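Local coordinates for uncharacterized protein (Leptotrichia buccalis, PDB 3T8K) that is of unknown function but adopts an ankyrin-repeat fold of stacked helical hairpins, which in other proteins often serves to bind protein partners, at residues A[106-111]-A[143-148]. Sequence-based numbering, arbitrary orientation.
Sequences DITALY and SGLQLL
The side-chain amide of Gln146 has Leu110 over one face, with the carbonyl O of Thr108 in the amide plane, on the NE2 side. The Leu110 side chain crosses that of Gln146 obliquely, with CG and CD2 over the amide's CD and NE2; Leu110 CG lies 3.5 Å from Gln146 NE2. In this ankyrin-repeat fold, two loops, one after helix 90-102 and one after helix 129-140, run side by side and are joined through this amide. NE2 of Gln146 donates to Thr108 O at 2.9 Å, nearly straight (163°), the donor 29° above the carbonyl plane. The Gln146 chain, extended beyond CG, carries the amide over to the other loop. A water donates to Thr108 O at 2.7 Å and accepts from Gln146 N, so the carbonyl is gripped twice from the same residue, directly and through water. A second water accepts from Leu110 N and weakly from Gln146 NE2. An alanine here in place of Gln146 removes the amide, and with it the NE2 bond and the group packed against Leu110, which would probably loosen the tie between the loops. Thr108 turns its methyl to the partner loop, CG2 lying 3.3 Å from Ser143 O. A side chain on Gly144 would crowd that methyl, and the positive phi of Gly144 (97°) itself favours glycine. Beside this, Ile107 CG2 touches Leu145 CD2, both residues packing on Ile139 of helix 129-140. Asp106, salt-bridged to Arg71 through OD2, holds Thr108 in place with OD1: Asp106 OD1 accepts from Thr108 N, which lies above the carboxylate plane, closing an Asx turn, and the syn lone pair of Asp106 OD1 accepts from Thr108 OG1, the two oxygens 2.7 Å apart.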
# COMPACT_ATOMS: atom_id res chain seq x y z
N ASP A 106 15.04 -12.43 -6.77
CA ASP A 106 14.26 -13.24 -7.72
C ASP A 106 12.94 -12.58 -8.10
O ASP A 106 12.01 -12.50 -7.30
CB ASP A 106 14.01 -14.62 -7.12
CG ASP A 106 13.12 -15.48 -7.99
OD1 ASP A 106 13.08 -15.26 -9.22
OD2 ASP A 106 12.47 -16.39 -7.44
N ILE A 107 12.85 -12.11 -9.35
CA ILE A 107 11.65 -11.41 -9.80
C ILE A 107 10.62 -12.37 -10.38
O ILE A 107 9.49 -11.97 -10.67
CB ILE A 107 12.01 -10.30 -10.83
CG1 ILE A 107 10.88 -9.27 -10.93
CG2 ILE A 107 12.36 -10.91 -12.20
CD1 ILE A 107 11.24 -8.08 -11.79
N THR A 108 10.98 -13.64 -10.55
CA THR A 108 10.07 -14.62 -11.17
C THR A 108 9.07 -15.21 -10.19
O THR A 108 8.02 -15.71 -10.58
CB THR A 108 10.84 -15.79 -11.85
OG1 THR A 108 11.46 -16.60 -10.84
CG2 THR A 108 11.90 -15.26 -12.79
N ALA A 109 9.40 -15.17 -8.90
CA ALA A 109 8.50 -15.69 -7.88
C ALA A 109 7.21 -14.89 -7.80
O ALA A 109 7.23 -13.66 -7.89
CB ALA A 109 9.20 -15.70 -6.52
N LEU A 110 6.09 -15.58 -7.64
CA LEU A 110 4.80 -14.94 -7.50
C LEU A 110 4.64 -14.29 -6.14
O LEU A 110 5.41 -14.57 -5.22
CB LEU A 110 3.68 -15.96 -7.69
CG LEU A 110 3.67 -16.60 -9.07
CD1 LEU A 110 2.42 -17.44 -9.28
CD2 LEU A 110 3.78 -15.51 -10.12
N TYR A 111 3.66 -13.41 -6.03
CA TYR A 111 3.24 -12.93 -4.72
C TYR A 111 2.17 -13.94 -4.36
O TYR A 111 1.09 -13.94 -4.94
CB TYR A 111 2.66 -11.51 -4.81
CG TYR A 111 2.01 -11.04 -3.52
CD1 TYR A 111 2.77 -10.82 -2.38
CD2 TYR A 111 0.64 -10.81 -3.45
CE1 TYR A 111 2.19 -10.39 -1.20
CE2 TYR A 111 0.04 -10.38 -2.26
CZ TYR A 111 0.82 -10.18 -1.15
OH TYR A 111 0.26 -9.75 0.04
N SER A 143 14.63 -14.61 -17.55
CA SER A 143 14.00 -15.88 -17.87
C SER A 143 13.09 -16.31 -16.74
O SER A 143 13.40 -16.07 -15.57
CB SER A 143 15.07 -16.95 -18.10
OG SER A 143 14.50 -18.23 -18.30
N GLY A 144 11.97 -16.95 -17.06
CA GLY A 144 11.13 -17.53 -16.02
C GLY A 144 9.94 -16.72 -15.53
O GLY A 144 9.31 -17.09 -14.54
N LEU A 145 9.62 -15.62 -16.20
CA LEU A 145 8.42 -14.86 -15.82
C LEU A 145 7.17 -15.73 -16.00
O LEU A 145 7.02 -16.44 -16.99
CB LEU A 145 8.29 -13.56 -16.62
CG LEU A 145 9.47 -12.59 -16.49
CD1 LEU A 145 9.27 -11.37 -17.39
CD2 LEU A 145 9.65 -12.16 -15.04
N GLN A 146 6.27 -15.67 -15.02
CA GLN A 146 5.08 -16.52 -15.02
C GLN A 146 3.89 -15.72 -15.53
O GLN A 146 3.03 -15.29 -14.76
CB GLN A 146 4.83 -17.06 -13.61
CG GLN A 146 6.00 -17.87 -13.07
CD GLN A 146 5.68 -18.55 -11.75
OE1 GLN A 146 4.84 -19.45 -11.69
NE2 GLN A 146 6.37 -18.14 -10.69
N LEU A 147 3.86 -15.52 -16.84
CA LEU A 147 2.88 -14.63 -17.46
C LEU A 147 1.53 -15.28 -17.80
O LEU A 147 0.57 -14.57 -18.08
CB LEU A 147 3.46 -13.99 -18.73
CG LEU A 147 4.80 -13.25 -18.65
CD1 LEU A 147 5.10 -12.60 -20.00
CD2 LEU A 147 4.80 -12.20 -17.55
N LEU A 148 1.46 -16.61 -17.75
CA LEU A 148 0.26 -17.35 -18.17
C LEU A 148 -0.27 -18.22 -17.05
O LEU A 148 -0.93 -19.24 -17.29
CB LEU A 148 0.56 -18.21 -19.39
CG LEU A 148 0.94 -17.38 -20.62
CD1 LEU A 148 1.37 -18.30 -21.77
CD2 LEU A 148 -0.23 -16.50 -21.02
O HOH W 1 6.86 -14.28 -12.52
O HOH W 2 6.06 -18.68 -7.36